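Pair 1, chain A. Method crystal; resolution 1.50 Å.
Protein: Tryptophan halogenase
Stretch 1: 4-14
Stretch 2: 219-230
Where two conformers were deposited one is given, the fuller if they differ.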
# COMPACT_ATOMS: atom_id res chain seq x y z
N GLN A 4 -29.12 12.46 18.71
CA GLN A 4 -28.12 12.75 19.74
C GLN A 4 -27.59 11.49 20.44
O GLN A 4 -26.72 11.57 21.32
CB GLN A 4 -28.68 13.73 20.79
CG GLN A 4 -28.92 15.15 20.26
CD GLN A 4 -30.24 15.31 19.48
OE1 GLN A 4 -31.23 14.63 19.75
NE2 GLN A 4 -30.24 16.22 18.51
N LYS A 5 -28.11 10.32 20.06
CA LYS A 5 -27.68 9.06 20.64
C LYS A 5 -26.20 8.83 20.28
O LYS A 5 -25.84 8.94 19.11
CB LYS A 5 -28.53 7.91 20.11
CG LYS A 5 -28.22 6.58 20.79
CD LYS A 5 -29.17 5.49 20.34
CE LYS A 5 -28.92 4.15 21.08
NZ LYS A 5 -27.87 3.24 20.49
N PRO A 6 -25.34 8.55 21.26
CA PRO A 6 -23.94 8.27 20.92
C PRO A 6 -23.78 7.16 19.89
O PRO A 6 -24.55 6.20 19.91
CB PRO A 6 -23.33 7.87 22.26
CG PRO A 6 -24.18 8.58 23.25
CD PRO A 6 -25.56 8.52 22.71
N ILE A 7 -22.83 7.28 18.97
CA ILE A 7 -22.57 6.22 18.03
C ILE A 7 -21.73 5.12 18.67
O ILE A 7 -20.52 5.27 18.87
CB ILE A 7 -21.87 6.72 16.76
CG1 ILE A 7 -22.62 7.90 16.13
CG2 ILE A 7 -21.68 5.59 15.75
CD1 ILE A 7 -24.06 7.61 15.77
N THR A 8 -22.40 4.01 18.99
CA THR A 8 -21.72 2.90 19.65
C THR A 8 -21.92 1.57 18.95
O THR A 8 -21.15 0.65 19.16
CB THR A 8 -22.17 2.74 21.12
OG1 THR A 8 -23.54 2.37 21.17
CG2 THR A 8 -21.96 4.03 21.93
N GLU A 9 -22.96 1.45 18.12
CA GLU A 9 -23.27 0.17 17.49
C GLU A 9 -22.71 0.15 16.10
O GLU A 9 -23.28 0.77 15.19
CB GLU A 9 -24.78 -0.06 17.45
CG GLU A 9 -25.45 0.05 18.83
CD GLU A 9 -24.89 -0.95 19.82
OE1 GLU A 9 -24.93 -2.15 19.49
OE2 GLU A 9 -24.37 -0.52 20.89
N ILE A 10 -21.62 -0.59 15.91
CA ILE A 10 -20.85 -0.54 14.67
C ILE A 10 -20.89 -1.91 14.03
O ILE A 10 -20.50 -2.90 14.66
CB ILE A 10 -19.36 -0.23 14.95
CG1 ILE A 10 -19.21 0.95 15.91
CG2 ILE A 10 -18.65 0.05 13.63
CD1 ILE A 10 -19.83 2.20 15.44
N ILE A 11 -21.36 -1.96 12.78
CA ILE A 11 -21.49 -3.17 12.01
C ILE A 11 -20.57 -3.13 10.81
O ILE A 11 -20.69 -2.22 9.95
CB ILE A 11 -22.95 -3.40 11.53
CG1 ILE A 11 -23.96 -3.26 12.69
CG2 ILE A 11 -23.06 -4.73 10.83
CD1 ILE A 11 -23.73 -4.21 13.78
N ILE A 12 -19.64 -4.08 10.74
CA ILE A 12 -18.71 -4.25 9.63
C ILE A 12 -19.19 -5.38 8.75
O ILE A 12 -19.39 -6.50 9.23
CB ILE A 12 -17.29 -4.56 10.16
CG1 ILE A 12 -16.82 -3.45 11.11
CG2 ILE A 12 -16.37 -4.81 9.00
CD1 ILE A 12 -15.62 -3.87 11.93
N VAL A 13 -19.39 -5.09 7.47
CA VAL A 13 -19.95 -6.05 6.55
C VAL A 13 -18.82 -6.51 5.65
O VAL A 13 -18.37 -5.75 4.76
CB VAL A 13 -21.12 -5.45 5.74
CG1 VAL A 13 -21.76 -6.53 4.88
CG2 VAL A 13 -22.17 -4.88 6.70
N GLY A 14 -18.35 -7.73 5.90
CA GLY A 14 -17.20 -8.26 5.23
C GLY A 14 -16.01 -8.43 6.16
O GLY A 14 -15.78 -7.63 7.05
N GLU A 219 -32.20 -10.14 12.74
CA GLU A 219 -31.96 -8.72 12.42
C GLU A 219 -30.79 -8.20 13.26
O GLU A 219 -30.74 -8.44 14.47
CB GLU A 219 -33.19 -7.87 12.68
CG GLU A 219 -34.44 -8.37 12.01
CD GLU A 219 -35.59 -7.39 12.13
OE1 GLU A 219 -35.50 -6.45 12.96
OE2 GLU A 219 -36.58 -7.57 11.40
N ILE A 220 -29.85 -7.52 12.60
CA ILE A 220 -28.68 -6.96 13.24
C ILE A 220 -28.80 -5.46 13.04
O ILE A 220 -28.69 -4.97 11.90
CB ILE A 220 -27.38 -7.48 12.60
CG1 ILE A 220 -27.29 -9.01 12.67
CG2 ILE A 220 -26.13 -6.86 13.27
CD1 ILE A 220 -27.14 -9.55 14.09
N SER A 221 -29.02 -4.73 14.14
CA SER A 221 -29.20 -3.28 14.09
C SER A 221 -27.88 -2.60 14.40
O SER A 221 -27.06 -3.12 15.15
CB SER A 221 -30.26 -2.83 15.09
OG SER A 221 -31.56 -3.34 14.75
N GLY A 222 -27.68 -1.44 13.79
CA GLY A 222 -26.50 -0.64 14.09
C GLY A 222 -26.69 0.80 13.69
O GLY A 222 -27.71 1.17 13.07
N GLN A 223 -25.67 1.60 14.01
CA GLN A 223 -25.68 3.03 13.81
C GLN A 223 -24.69 3.49 12.73
O GLN A 223 -24.86 4.58 12.16
CB GLN A 223 -25.34 3.74 15.11
CG GLN A 223 -26.40 3.59 16.21
CD GLN A 223 -25.88 4.10 17.48
OE1 GLN A 223 -25.08 3.45 18.16
NE2 GLN A 223 -26.30 5.31 17.83
N LEU A 224 -23.66 2.68 12.50
CA LEU A 224 -22.64 3.00 11.54
C LEU A 224 -22.28 1.68 10.89
O LEU A 224 -22.05 0.68 11.59
CB LEU A 224 -21.42 3.58 12.24
CG LEU A 224 -20.34 4.09 11.30
CD1 LEU A 224 -20.76 5.29 10.48
CD2 LEU A 224 -19.12 4.43 12.14
N PHE A 225 -22.28 1.65 9.56
CA PHE A 225 -22.05 0.45 8.79
C PHE A 225 -20.78 0.60 7.96
O PHE A 225 -20.62 1.61 7.27
CB PHE A 225 -23.25 0.19 7.89
CG PHE A 225 -24.45 -0.19 8.67
CD1 PHE A 225 -25.25 0.77 9.26
CD2 PHE A 225 -24.74 -1.55 8.89
CE1 PHE A 225 -26.36 0.39 10.06
CE2 PHE A 225 -25.85 -1.90 9.69
CZ PHE A 225 -26.63 -0.96 10.25
N ILE A 226 -19.89 -0.40 8.03
CA ILE A 226 -18.64 -0.32 7.31
C ILE A 226 -18.74 -1.29 6.17
O ILE A 226 -18.94 -2.50 6.39
CB ILE A 226 -17.44 -0.69 8.19
CG1 ILE A 226 -17.47 -0.03 9.55
CG2 ILE A 226 -16.15 -0.40 7.42
CD1 ILE A 226 -17.59 1.43 9.55
N ASP A 227 -18.61 -0.79 4.94
CA ASP A 227 -18.68 -1.65 3.78
C ASP A 227 -17.28 -2.21 3.48
O ASP A 227 -16.43 -1.50 2.94
CB ASP A 227 -19.22 -0.89 2.57
CG ASP A 227 -19.49 -1.78 1.38
OD1 ASP A 227 -19.03 -2.92 1.38
OD2 ASP A 227 -20.14 -1.32 0.42
N CYS A 228 -17.08 -3.49 3.81
CA CYS A 228 -15.89 -4.24 3.48
C CYS A 228 -16.22 -5.42 2.53
O CYS A 228 -15.57 -6.47 2.56
CB CYS A 228 -15.24 -4.71 4.79
SG CYS A 228 -14.64 -3.32 5.78
N THR A 229 -17.21 -5.21 1.67
CA THR A 229 -17.69 -6.28 0.79
C THR A 229 -16.86 -6.47 -0.50
O THR A 229 -17.21 -7.29 -1.37
CB THR A 229 -19.16 -6.05 0.39
OG1 THR A 229 -19.32 -4.84 -0.38
CG2 THR A 229 -20.02 -6.04 1.61
N GLY A 230 -15.76 -5.74 -0.64
CA GLY A 230 -14.91 -5.83 -1.84
C GLY A 230 -15.45 -5.04 -3.01
O GLY A 230 -16.28 -4.15 -2.83
O HOH W 1 -25.28 -3.78 17.15

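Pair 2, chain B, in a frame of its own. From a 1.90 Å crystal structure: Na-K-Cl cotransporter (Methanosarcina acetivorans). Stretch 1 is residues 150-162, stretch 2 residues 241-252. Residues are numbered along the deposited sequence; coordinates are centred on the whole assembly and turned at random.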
# COMPACT_ATOMS: atom_id res chain seq x y z
N ALA B 150 -8.62 1.29 0.51
CA ALA B 150 -7.85 2.04 1.50
C ALA B 150 -6.49 1.41 1.81
O ALA B 150 -5.60 2.10 2.29
CB ALA B 150 -8.65 2.19 2.79
N GLY B 151 -6.33 0.11 1.56
CA GLY B 151 -5.12 -0.57 1.99
C GLY B 151 -4.88 -0.24 3.46
O GLY B 151 -5.82 -0.28 4.26
N LEU B 152 -3.65 0.10 3.83
CA LEU B 152 -3.36 0.45 5.22
C LEU B 152 -3.40 1.96 5.41
O LEU B 152 -3.03 2.47 6.46
CB LEU B 152 -2.00 -0.11 5.65
CG LEU B 152 -1.94 -1.64 5.67
CD1 LEU B 152 -0.52 -2.16 5.79
CD2 LEU B 152 -2.82 -2.18 6.81
N GLY B 153 -3.86 2.66 4.38
CA GLY B 153 -4.13 4.09 4.50
C GLY B 153 -2.90 4.85 4.94
O GLY B 153 -1.80 4.63 4.41
N ARG B 154 -3.06 5.72 5.92
CA ARG B 154 -1.93 6.52 6.39
C ARG B 154 -1.09 5.81 7.46
O ARG B 154 -0.11 6.37 7.93
CB ARG B 154 -2.41 7.89 6.91
CG ARG B 154 -2.99 8.81 5.83
CD ARG B 154 -3.58 10.10 6.44
NE ARG B 154 -2.57 10.93 7.10
CZ ARG B 154 -2.84 11.85 8.02
NH1 ARG B 154 -4.10 12.08 8.40
NH2 ARG B 154 -1.87 12.55 8.56
N GLN B 155 -1.49 4.60 7.85
CA GLN B 155 -0.80 3.86 8.92
C GLN B 155 -0.55 4.76 10.14
O GLN B 155 0.53 4.74 10.72
CB GLN B 155 0.53 3.27 8.41
CG GLN B 155 0.33 2.45 7.17
CD GLN B 155 1.59 1.67 6.70
OE1 GLN B 155 2.66 1.75 7.29
NE2 GLN B 155 1.43 0.93 5.62
N ASN B 156 -1.55 5.53 10.53
CA ASN B 156 -1.36 6.46 11.64
C ASN B 156 -2.32 6.23 12.81
O ASN B 156 -2.18 6.84 13.88
CB ASN B 156 -1.44 7.92 11.16
CG ASN B 156 -2.83 8.32 10.71
OD1 ASN B 156 -3.63 7.48 10.32
ND2 ASN B 156 -3.11 9.62 10.77
N LEU B 157 -3.30 5.36 12.62
CA LEU B 157 -4.26 5.07 13.68
C LEU B 157 -4.53 3.58 13.74
O LEU B 157 -4.85 2.96 12.74
CB LEU B 157 -5.59 5.84 13.46
CG LEU B 157 -5.50 7.38 13.42
CD1 LEU B 157 -6.75 8.00 12.81
CD2 LEU B 157 -5.22 7.93 14.81
N ILE B 158 -4.40 3.01 14.94
CA ILE B 158 -4.65 1.60 15.16
C ILE B 158 -5.70 1.47 16.27
O ILE B 158 -5.56 2.11 17.31
CB ILE B 158 -3.36 0.86 15.62
CG1 ILE B 158 -2.24 1.02 14.58
CG2 ILE B 158 -3.63 -0.62 15.86
CD1 ILE B 158 -0.85 0.64 15.08
N ASN B 159 -6.72 0.66 16.04
CA ASN B 159 -7.67 0.29 17.10
C ASN B 159 -7.45 -1.17 17.47
O ASN B 159 -7.43 -2.04 16.60
CB ASN B 159 -9.12 0.44 16.64
CG ASN B 159 -9.57 1.89 16.53
OD1 ASN B 159 -8.93 2.80 17.05
ND2 ASN B 159 -10.68 2.09 15.84
N LEU B 160 -7.29 -1.45 18.76
CA LEU B 160 -7.29 -2.84 19.24
C LEU B 160 -8.66 -3.08 19.88
O LEU B 160 -9.00 -2.44 20.88
CB LEU B 160 -6.20 -3.03 20.29
CG LEU B 160 -5.47 -4.34 20.57
CD1 LEU B 160 -5.38 -4.45 22.07
CD2 LEU B 160 -6.05 -5.64 19.90
N TRP B 161 -9.44 -3.99 19.30
CA TRP B 161 -10.76 -4.33 19.81
C TRP B 161 -10.67 -5.45 20.82
O TRP B 161 -10.23 -6.55 20.51
CB TRP B 161 -11.68 -4.73 18.66
CG TRP B 161 -12.03 -3.59 17.79
CD1 TRP B 161 -11.32 -3.12 16.72
CD2 TRP B 161 -13.15 -2.71 17.94
NE1 TRP B 161 -11.94 -2.02 16.18
CE2 TRP B 161 -13.07 -1.75 16.91
CE3 TRP B 161 -14.23 -2.66 18.83
CZ2 TRP B 161 -14.03 -0.75 16.75
CZ3 TRP B 161 -15.18 -1.66 18.67
CH2 TRP B 161 -15.07 -0.72 17.64
N ILE B 162 -11.09 -5.15 22.04
CA ILE B 162 -11.02 -6.10 23.13
C ILE B 162 -12.41 -6.63 23.44
O ILE B 162 -13.32 -5.85 23.73
CB ILE B 162 -10.39 -5.43 24.35
CG1 ILE B 162 -8.93 -5.08 24.02
CG2 ILE B 162 -10.49 -6.33 25.57
CD1 ILE B 162 -8.23 -4.28 25.06
N LYS B 241 -21.44 1.77 12.09
CA LYS B 241 -20.14 2.32 11.74
C LYS B 241 -19.13 2.06 12.86
O LYS B 241 -19.52 1.92 14.02
CB LYS B 241 -20.25 3.83 11.51
CG LYS B 241 -20.79 4.58 12.72
CD LYS B 241 -21.19 6.00 12.40
CE LYS B 241 -21.90 6.64 13.60
NZ LYS B 241 -22.24 8.08 13.37
N LEU B 242 -17.85 2.00 12.51
CA LEU B 242 -16.80 1.84 13.51
C LEU B 242 -16.03 3.14 13.70
O LEU B 242 -15.94 3.95 12.78
CB LEU B 242 -15.83 0.72 13.09
CG LEU B 242 -16.42 -0.67 12.84
CD1 LEU B 242 -15.31 -1.67 12.58
CD2 LEU B 242 -17.27 -1.10 14.02
N PRO B 243 -15.47 3.36 14.90
CA PRO B 243 -14.58 4.51 15.07
C PRO B 243 -13.39 4.32 14.13
O PRO B 243 -12.86 3.21 14.04
CB PRO B 243 -14.12 4.39 16.52
CG PRO B 243 -15.13 3.53 17.19
CD PRO B 243 -15.64 2.59 16.14
N PHE B 244 -12.98 5.39 13.46
CA PHE B 244 -12.02 5.25 12.36
C PHE B 244 -10.61 4.83 12.78
O PHE B 244 -10.08 5.32 13.78
CB PHE B 244 -11.94 6.51 11.51
CG PHE B 244 -10.95 6.38 10.38
CD1 PHE B 244 -11.33 5.76 9.20
CD2 PHE B 244 -9.64 6.82 10.52
CE1 PHE B 244 -10.42 5.60 8.16
CE2 PHE B 244 -8.73 6.66 9.48
CZ PHE B 244 -9.12 6.05 8.30
N ALA B 245 -9.99 3.93 12.01
CA ALA B 245 -8.57 3.60 12.17
C ALA B 245 -7.94 3.17 10.83
O ALA B 245 -8.65 2.73 9.95
CB ALA B 245 -8.37 2.49 13.20
N SER B 246 -6.62 3.30 10.70
CA SER B 246 -5.90 2.74 9.55
C SER B 246 -6.00 1.23 9.57
O SER B 246 -6.11 0.56 8.52
CB SER B 246 -4.41 3.13 9.62
OG SER B 246 -4.25 4.54 9.76
N LEU B 247 -5.97 0.68 10.77
CA LEU B 247 -6.02 -0.76 10.95
C LEU B 247 -6.77 -1.08 12.22
O LEU B 247 -6.44 -0.56 13.30
CB LEU B 247 -4.61 -1.34 11.05
CG LEU B 247 -4.54 -2.85 11.32
CD1 LEU B 247 -4.97 -3.68 10.11
CD2 LEU B 247 -3.13 -3.27 11.76
N HIS B 248 -7.75 -1.96 12.09
CA HIS B 248 -8.46 -2.52 13.24
C HIS B 248 -7.91 -3.91 13.53
O HIS B 248 -7.86 -4.76 12.64
CB HIS B 248 -9.94 -2.65 12.91
CG HIS B 248 -10.61 -1.34 12.63
ND1 HIS B 248 -11.24 -0.60 13.61
CD2 HIS B 248 -10.76 -0.64 11.48
CE1 HIS B 248 -11.74 0.49 13.08
NE2 HIS B 248 -11.47 0.50 11.78
N ILE B 249 -7.47 -4.12 14.77
CA ILE B 249 -7.03 -5.44 15.23
C ILE B 249 -8.11 -6.07 16.10
O ILE B 249 -8.58 -5.45 17.07
CB ILE B 249 -5.72 -5.32 16.05
CG1 ILE B 249 -4.63 -4.64 15.19
CG2 ILE B 249 -5.27 -6.70 16.57
CD1 ILE B 249 -3.42 -4.22 15.97
N PHE B 250 -8.55 -7.27 15.72
CA PHE B 250 -9.53 -8.03 16.48
C PHE B 250 -8.90 -9.34 16.93
O PHE B 250 -7.88 -9.77 16.39
CB PHE B 250 -10.74 -8.36 15.60
CG PHE B 250 -11.52 -7.16 15.15
CD1 PHE B 250 -11.22 -6.52 13.96
CD2 PHE B 250 -12.57 -6.67 15.91
CE1 PHE B 250 -11.94 -5.41 13.54
CE2 PHE B 250 -13.30 -5.55 15.50
CZ PHE B 250 -12.98 -4.92 14.31
N SER B 251 -9.52 -9.99 17.91
CA SER B 251 -9.19 -11.39 18.18
C SER B 251 -9.92 -12.26 17.16
O SER B 251 -11.01 -11.91 16.71
CB SER B 251 -9.57 -11.77 19.60
OG SER B 251 -8.71 -11.10 20.50
N LEU B 252 -9.29 -13.37 16.77
CA LEU B 252 -9.88 -14.35 15.85
C LEU B 252 -10.40 -15.55 16.65
O LEU B 252 -9.64 -16.19 17.39
CB LEU B 252 -8.82 -14.81 14.82
CG LEU B 252 -9.18 -15.90 13.81
CD1 LEU B 252 -10.37 -15.47 12.97
CD2 LEU B 252 -7.97 -16.21 12.91
O HOH W 2 -6.85 1.43 6.06
O HOH W 3 -5.38 5.67 7.37
O HOH W 4 -8.15 4.94 15.83
O HOH W 5 -8.57 -8.60 21.47
O HOH W 6 -11.60 -8.58 19.22

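In both pairs two parallel strands lie side by side, and 14 central residues superpose with an RMSD of 0.6 Å. The strand axes approach to 4.7 Å at 18° in pair 1 and 4.8 Å at 16° in pair 2. I10(A), I11(A) and I12(A), facing L224(A), F225(A) and I226(A), match I158(B), N159(B) and L160(B), facing L247(B), H248(B) and I249(B). The hydrogen-bond ladder is shared: I11(A) N donates to L224(A) O (3.0 Å) and I226(A) N to I11(A) O (2.8 Å), just as N159(B) N donates to L247(B) O (3.0 Å) and I249(B) N to N159(B) O (2.8 Å).

Where the strands begin, Q223(A) and S246(B) occupy one position, and each uses its side chain to satisfy backbone groups that the ladder does not reach. The long glutamine extends back along the opposing chain: its OE1 accepts from T8(A) N and E9(A) N, both at 2.9 Å, while its NE2 donates to P6(A) O at 2.9 Å. The short serine does the equivalent work on the matching residues, its OG accepting from N156(B) N at 3.0 Å and L157(B) N at 3.1 Å. Beyond its direct reach, a water bonded to S246(B) OG (2.9 Å) accepts from R154(B) N (2.7 Å).

The face bearing I10(A) and I12(A) is apolar in both pairs. I12(A) CG1 meets I226(A) CG1 at 3.8 Å; in pair 2, I158(B) CG2 and L160(B) CD2 each lie 3.6 Å from I249(B), at its CD1 and CG2 respectively. Branched aliphatic chains suit such buried places because they fill space without leaving polar groups unpaired.

The other face differs more. I11(A) packs its CD1 against I220(A) CG2 at 3.6 Å and its CB against F225(A) CD2 at 3.7 Å. Its counterpart N159(B) has nearly the same side-chain centre but is polar: a water lies 2.6 Å from N159(B) OD1 and 2.8 Å from F244(B) O, linking the two stretches. Beside these residues, G222(A) leaves room for the isoleucine, since a CB there would lie 2.5 Å from I11(A) CG1, whereas A245(B) places its CB 3.5 Å from N159(B) ND2.

Farther along, V13(A) matches W161(B). The compact valine touches T229(A), CG1 to CG2, at 3.7 Å. The broad indole instead stacks, offset, on the F250(B) ring, with W161(B) CG 3.3 Å from F250(B) CE2, and its NE1 donates to H248(B) ND1 at 3.0 Å, combining aromatic packing with a buried polar bond.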